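Local coordinates for NIF3-related protein (Bacillus cereus, PDB 2GX8) that is of unknown function but belongs to the NIF3 family, holds a pair of zinc ions and carries an additional domain that is probably regulatory, at residues K163-V168 with D256-D261; C194-E199 with R227-I232. One frame throughout, in Å; residues are numbered along the deposited sequence.

Contact 1 (K163-V168 with D256-D261); sequences KVVVFV and DVYPLD
The Tyr258 side chain runs over Lys163 and Val165 of the neighbouring strand and can be followed outward from the backbone. CB starts beside Lys163, with Tyr258 CB 4.1 Å from Lys163 CB. Because CG is anti to the carbonyl carbon (chi1 -68°), the ring swings over toward Val165. CD1 presents the ring edge, in plane, to the backbone oxygen of Lys163, at 3.7 Å between Tyr258 CD1 and Lys163 O. CE1 goes further and meets a methyl, Tyr258 CE1 to Val165 CG2 being 3.5 Å, the methyl coming in at a slant. Beyond this the ring is taken up by the third subunit, whose own Tyr258 packs edge-to-face with it.

Beneath this the backbones form an antiparallel ladder. Lys163 N to Tyr258 O and Tyr258 N to Lys163 O are both 2.9 Å; Val165 and Asp256 make the second such pair. Between them Val164 and Val257 form a non-hydrogen-bonded pair whose side chains turn to the opposite face, toward helix 237-247. These are the first and last strands of a ferredoxin-like βαββαβ unit, with 255-260 laid against 150-168.

At either end a side chain adds to the pairing. Leu260 CD2 rests 3.8 Å from Lys163 CB, while Phe167 offers its ring edge to the carboxylate of Asp256, with Phe167 CE1 3.7 Å from Asp256 OD2 in the plane of the ring and the two planes 73° apart. The slightly positive C-H edge suits the anion, but the carboxylate's main partner is Lys163 NZ of the second subunit, in a salt bridge with Asp256 OD2. Asn262 of that subunit adds a weak bond at OD1. A buried carboxylate so placed is probably charged; the salt bridge joins this strand pair to the second subunit.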
loop_
_atom_site.group_PDB
_atom_site.type_symbol
_atom_site.label_atom_id
_atom_site.label_comp_id
_atom_site.label_asym_id
_atom_site.label_seq_id
_atom_site.Cartn_x
_atom_site.Cartn_y
_atom_site.Cartn_z
ATOM N N LYS C 163 -34.543 -17.075 -3.529
ATOM C CA LYS C 163 -35.836 -17.647 -3.792
ATOM C C LYS C 163 -35.610 -18.824 -4.760
ATOM O O LYS C 163 -35.056 -18.674 -5.852
ATOM C CB LYS C 163 -36.760 -16.627 -4.431
ATOM C CG LYS C 163 -38.254 -16.951 -4.278
ATOM C CD LYS C 163 -38.657 -16.867 -2.822
ATOM C CE LYS C 163 -40.159 -17.091 -2.673
ATOM N NZ LYS C 163 -40.647 -17.293 -1.293
ATOM N N VAL C 164 -35.987 -20.020 -4.336
ATOM C CA VAL C 164 -35.902 -21.144 -5.245
ATOM C C VAL C 164 -37.282 -21.338 -5.839
ATOM O O VAL C 164 -38.263 -21.473 -5.104
ATOM C CB VAL C 164 -35.524 -22.436 -4.537
ATOM C CG1 VAL C 164 -35.468 -23.602 -5.550
ATOM C CG2 VAL C 164 -34.212 -22.285 -3.850
ATOM N N VAL C 165 -37.359 -21.347 -7.166
ATOM C CA VAL C 165 -38.617 -21.608 -7.853
ATOM C C VAL C 165 -38.388 -22.919 -8.602
ATOM O O VAL C 165 -37.436 -23.028 -9.363
ATOM C CB VAL C 165 -38.954 -20.480 -8.835
ATOM C CG1 VAL C 165 -40.218 -20.809 -9.641
ATOM C CG2 VAL C 165 -39.113 -19.164 -8.082
ATOM N N VAL C 166 -39.221 -23.925 -8.366
ATOM C CA VAL C 166 -39.072 -25.209 -9.061
ATOM C C VAL C 166 -40.409 -25.554 -9.771
ATOM O O VAL C 166 -41.498 -25.164 -9.320
ATOM C CB VAL C 166 -38.542 -26.303 -8.097
ATOM C CG1 VAL C 166 -39.589 -26.648 -7.012
ATOM C CG2 VAL C 166 -38.076 -27.590 -8.855
ATOM N N PHE C 167 -40.329 -26.236 -10.907
ATOM C CA PHE C 167 -41.530 -26.600 -11.701
ATOM C C PHE C 167 -41.705 -28.100 -11.629
ATOM O O PHE C 167 -40.784 -28.837 -11.970
ATOM C CB PHE C 167 -41.351 -26.098 -13.138
ATOM C CG PHE C 167 -41.084 -24.619 -13.205
ATOM C CD1 PHE C 167 -39.792 -24.128 -13.096
ATOM C CD2 PHE C 167 -42.126 -23.723 -13.295
ATOM C CE1 PHE C 167 -39.537 -22.742 -13.122
ATOM C CE2 PHE C 167 -41.878 -22.366 -13.320
ATOM C CZ PHE C 167 -40.591 -21.878 -13.218
ATOM N N VAL C 168 -42.872 -28.546 -11.158
ATOM C CA VAL C 168 -43.105 -29.963 -10.876
ATOM C C VAL C 168 -44.496 -30.395 -11.327
ATOM O O VAL C 168 -45.449 -29.639 -11.172
ATOM C CB VAL C 168 -43.076 -30.249 -9.329
ATOM C CG1 VAL C 168 -42.947 -31.744 -9.041
ATOM C CG2 VAL C 168 -41.942 -29.540 -8.624
ATOM N N ASP C 256 -35.006 -22.266 -10.775
ATOM C CA ASP C 256 -34.357 -20.980 -10.826
ATOM C C ASP C 256 -33.987 -20.609 -9.422
ATOM O O ASP C 256 -34.662 -20.998 -8.491
ATOM C CB ASP C 256 -35.335 -19.928 -11.367
ATOM C CG ASP C 256 -35.838 -20.244 -12.772
ATOM O OD1 ASP C 256 -35.054 -20.741 -13.609
ATOM O OD2 ASP C 256 -37.023 -19.988 -13.060
ATOM N N VAL C 257 -32.892 -19.885 -9.261
ATOM C CA VAL C 257 -32.509 -19.374 -7.954
ATOM C C VAL C 257 -32.370 -17.871 -8.155
ATOM O O VAL C 257 -31.523 -17.419 -8.907
ATOM C CB VAL C 257 -31.189 -19.992 -7.440
ATOM C CG1 VAL C 257 -30.847 -19.420 -6.117
ATOM C CG2 VAL C 257 -31.313 -21.480 -7.310
ATOM N N TYR C 258 -33.232 -17.104 -7.511
ATOM C CA TYR C 258 -33.231 -15.678 -7.645
ATOM C C TYR C 258 -32.549 -15.107 -6.437
ATOM O O TYR C 258 -32.819 -15.550 -5.323
ATOM C CB TYR C 258 -34.670 -15.146 -7.591
ATOM C CG TYR C 258 -35.550 -15.493 -8.743
ATOM C CD1 TYR C 258 -36.148 -16.727 -8.831
ATOM C CD2 TYR C 258 -35.840 -14.555 -9.713
ATOM C CE1 TYR C 258 -36.974 -17.041 -9.897
ATOM C CE2 TYR C 258 -36.648 -14.847 -10.755
ATOM C CZ TYR C 258 -37.214 -16.094 -10.846
ATOM O OH TYR C 258 -38.022 -16.383 -11.885
ATOM N N PRO C 259 -31.674 -14.111 -6.622
ATOM C CA PRO C 259 -31.121 -13.476 -5.433
ATOM C C PRO C 259 -32.164 -12.475 -4.944
ATOM O O PRO C 259 -32.912 -11.931 -5.746
ATOM C CB PRO C 259 -29.878 -12.769 -5.957
ATOM C CG PRO C 259 -30.135 -12.547 -7.412
ATOM C CD PRO C 259 -31.130 -13.553 -7.869
ATOM N N LEU C 260 -32.276 -12.281 -3.645
ATOM C CA LEU C 260 -33.290 -11.370 -3.124
ATOM C C LEU C 260 -32.586 -10.304 -2.320
ATOM O O LEU C 260 -31.410 -10.465 -2.000
ATOM C CB LEU C 260 -34.257 -12.121 -2.197
ATOM C CG LEU C 260 -35.091 -13.309 -2.669
ATOM C CD1 LEU C 260 -35.707 -13.974 -1.485
ATOM C CD2 LEU C 260 -36.150 -12.907 -3.651
ATOM N N ASP C 261 -33.289 -9.220 -2.002
ATOM C CA ASP C 261 -32.735 -8.180 -1.142
ATOM C C ASP C 261 -32.968 -8.495 0.336
ATOM O O ASP C 261 -32.345 -7.892 1.230
ATOM C CB ASP C 261 -33.331 -6.820 -1.482
ATOM C CG ASP C 261 -32.629 -6.160 -2.628
ATOM O OD1 ASP C 261 -31.582 -6.677 -3.066
ATOM O OD2 ASP C 261 -33.109 -5.102 -3.068
#

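Contact 2 (C194-E199 with R227-I232); sequences CTFSSE and RIETII
Phe196 and Glu229 stand side by side on one face of the sheet, their stems 3.9 Å apart (Phe196 CB to Glu229 CG), with the glutamate methylene at the edge of the ring and near its plane. Arg227 shares that face. Its chain bends at chi3 (101°), which brings Arg227 NH2 back to 2.6 Å from Glu229 OE1, a salt bridge whose hydrogen bond is weak because poorly aligned. The pair is shared: Glu229 OE1 also takes Arg227 NE of the third subunit, and Arg227 NH1 reaches Glu229 of the second. In the guanidinium plane a water sits at the edge, accepting from Arg227 NE, donating to Arg227 O at 2.7 Å and hydrogen-bonded to Ser198 OG.

The strands are antiparallel, the second and third of a ferredoxin-like βαββαβ unit, and 194-199 carries the sheet on across the interface by pairing with a strand of the third subunit. Phe196 and Glu229 exchange backbone bonds, as do Ser198 and Arg227.

On the reverse face Ser197 OG lies 3.6 Å from Ile228 CG1, its polar need met by Arg177 of helix 170-182. Thr195 CG2 comes slantwise to 3.9 Å from Thr230 OG1. That hydroxyl, swung away from the Thr230 N by a chi1 of -160°, donates to Cys194 O, though the modelled separation is suspiciously short; a second water donates weakly to Cys194 O and accepts from Ile231 N.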
loop_
_atom_site.group_PDB
_atom_site.type_symbol
_atom_site.label_atom_id
_atom_site.label_comp_id
_atom_site.label_asym_id
_atom_site.label_seq_id
_atom_site.Cartn_x
_atom_site.Cartn_y
_atom_site.Cartn_z
ATOM N N CYS C 194 -42.460 -23.131 4.709
ATOM C CA CYS C 194 -43.118 -22.082 3.960
ATOM C C CYS C 194 -42.865 -22.275 2.483
ATOM O O CYS C 194 -41.719 -22.407 2.058
ATOM C CB CYS C 194 -42.669 -20.691 4.405
ATOM S SG CYS C 194 -43.142 -20.288 6.100
ATOM N N THR C 195 -43.949 -22.327 1.714
ATOM C CA THR C 195 -43.892 -22.447 0.268
ATOM C C THR C 195 -45.113 -21.768 -0.341
ATOM O O THR C 195 -46.132 -21.511 0.340
ATOM C CB THR C 195 -43.945 -23.933 -0.237
ATOM O OG1 THR C 195 -45.259 -24.477 -0.033
ATOM C CG2 THR C 195 -42.918 -24.825 0.449
ATOM N N PHE C 196 -45.004 -21.491 -1.638
ATOM C CA PHE C 196 -46.134 -20.987 -2.410
ATOM C C PHE C 196 -46.178 -21.726 -3.732
ATOM O O PHE C 196 -45.169 -21.837 -4.421
ATOM C CB PHE C 196 -46.078 -19.474 -2.644
ATOM C CG PHE C 196 -47.234 -18.961 -3.456
ATOM C CD1 PHE C 196 -48.458 -18.736 -2.865
ATOM C CD2 PHE C 196 -47.096 -18.711 -4.818
ATOM C CE1 PHE C 196 -49.530 -18.279 -3.609
ATOM C CE2 PHE C 196 -48.187 -18.252 -5.568
ATOM C CZ PHE C 196 -49.394 -18.043 -4.954
ATOM N N SER C 197 -47.358 -22.217 -4.076
ATOM C CA SER C 197 -47.565 -22.970 -5.301
ATOM C C SER C 197 -48.747 -22.426 -6.097
ATOM O O SER C 197 -49.827 -22.160 -5.546
ATOM C CB SER C 197 -47.859 -24.449 -4.990
ATOM O OG SER C 197 -46.824 -25.072 -4.252
ATOM N N SER C 198 -48.533 -22.295 -7.405
ATOM C CA SER C 198 -49.572 -21.869 -8.336
ATOM C C SER C 198 -49.490 -22.764 -9.562
ATOM O O SER C 198 -48.441 -23.297 -9.890
ATOM C CB SER C 198 -49.421 -20.393 -8.728
ATOM O OG SER C 198 -48.141 -20.161 -9.286
ATOM N N GLU C 199 -50.622 -22.957 -10.217
ATOM C CA GLU C 199 -50.636 -23.784 -11.397
ATOM C C GLU C 199 -50.498 -22.969 -12.665
ATOM O O GLU C 199 -50.935 -21.830 -12.735
ATOM C CB GLU C 199 -51.893 -24.634 -11.433
ATOM C CG GLU C 199 -51.886 -25.662 -10.335
ATOM C CD GLU C 199 -53.132 -26.496 -10.308
ATOM O OE1 GLU C 199 -54.235 -25.934 -10.526
ATOM O OE2 GLU C 199 -53.006 -27.717 -10.045
ATOM N N ARG C 227 -45.767 -24.354 -10.123
ATOM C CA ARG C 227 -44.641 -23.474 -9.908
ATOM C C ARG C 227 -44.556 -23.312 -8.407
ATOM O O ARG C 227 -45.382 -22.619 -7.795
ATOM C CB ARG C 227 -44.902 -22.110 -10.556
ATOM C CG ARG C 227 -43.665 -21.317 -10.842
ATOM C CD ARG C 227 -43.904 -19.821 -11.187
ATOM N NE ARG C 227 -43.631 -18.950 -10.043
ATOM C CZ ARG C 227 -42.620 -18.091 -9.949
ATOM N NH1 ARG C 227 -41.754 -17.908 -10.932
ATOM N NH2 ARG C 227 -42.489 -17.381 -8.860
ATOM N N ILE C 228 -43.571 -23.972 -7.813
ATOM C CA ILE C 228 -43.368 -23.930 -6.378
ATOM C C ILE C 228 -42.218 -23.005 -6.049
ATOM O O ILE C 228 -41.125 -23.150 -6.579
ATOM C CB ILE C 228 -43.027 -25.337 -5.798
ATOM C CG1 ILE C 228 -44.092 -26.380 -6.202
ATOM C CG2 ILE C 228 -42.851 -25.276 -4.254
ATOM C CD1 ILE C 228 -43.733 -27.826 -5.841
ATOM N N GLU C 229 -42.463 -22.055 -5.168
ATOM C CA GLU C 229 -41.394 -21.172 -4.739
ATOM C C GLU C 229 -41.224 -21.236 -3.235
ATOM O O GLU C 229 -42.190 -21.489 -2.492
ATOM C CB GLU C 229 -41.603 -19.745 -5.217
ATOM C CG GLU C 229 -42.766 -19.045 -4.632
ATOM C CD GLU C 229 -42.821 -17.600 -5.053
ATOM O OE1 GLU C 229 -42.687 -17.314 -6.253
ATOM O OE2 GLU C 229 -43.013 -16.738 -4.179
ATOM N N THR C 230 -39.990 -21.038 -2.791
ATOM C CA THR C 230 -39.674 -21.083 -1.374
ATOM C C THR C 230 -38.377 -20.312 -1.162
ATOM O O THR C 230 -37.524 -20.239 -2.064
ATOM C CB THR C 230 -39.561 -22.532 -0.851
ATOM O OG1 THR C 230 -39.726 -22.547 0.570
ATOM C CG2 THR C 230 -38.253 -23.163 -1.213
ATOM N N ILE C 231 -38.254 -19.705 0.010
ATOM C CA ILE C 231 -37.095 -18.907 0.348
ATOM C C ILE C 231 -36.022 -19.759 1.071
ATOM O O ILE C 231 -36.335 -20.703 1.797
ATOM C CB ILE C 231 -37.552 -17.638 1.173
ATOM C CG1 ILE C 231 -36.427 -16.593 1.326
ATOM C CG2 ILE C 231 -38.173 -18.034 2.520
ATOM C CD1 ILE C 231 -36.877 -15.285 1.982
ATOM N N ILE C 232 -34.754 -19.453 0.824
ATOM C CA ILE C 232 -33.647 -20.143 1.491
ATOM C C ILE C 232 -32.482 -19.227 1.815
ATOM O O ILE C 232 -32.304 -18.198 1.154
ATOM C CB ILE C 232 -33.020 -21.324 0.662
ATOM C CG1 ILE C 232 -32.438 -20.829 -0.659
ATOM C CG2 ILE C 232 -33.983 -22.464 0.480
ATOM C CD1 ILE C 232 -31.558 -21.853 -1.338
HETATM O O HOH W 1 -40.998 -19.305 1.494
HETATM O O HOH W 2 -45.514 -19.929 -7.571
#

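Overall arrangement
Contacts 1 and 2 are neighbouring seams of one sheet, centres 9 Å apart, and contact 2 is nested in the chain loop that contact 1 closes. Strands 150-168 and 221-233 join them: Val166 N is 2.7 Å from Ile228 O, and Val164 N 2.8 Å from Thr230 O. The strands thus follow the order 255-260, 150-168, 221-233, 194-206. Phe167 of contact 1 also meets Phe196 of contact 2 from the second subunit, so the same sheet face of neighbouring chains meets through these rings. Neither contact supplies a zinc ligand; those are His92, His93, Asp131, His357 and Glu360. A buffer molecule bound beside the Phe167 side chain probably came from crystallisation.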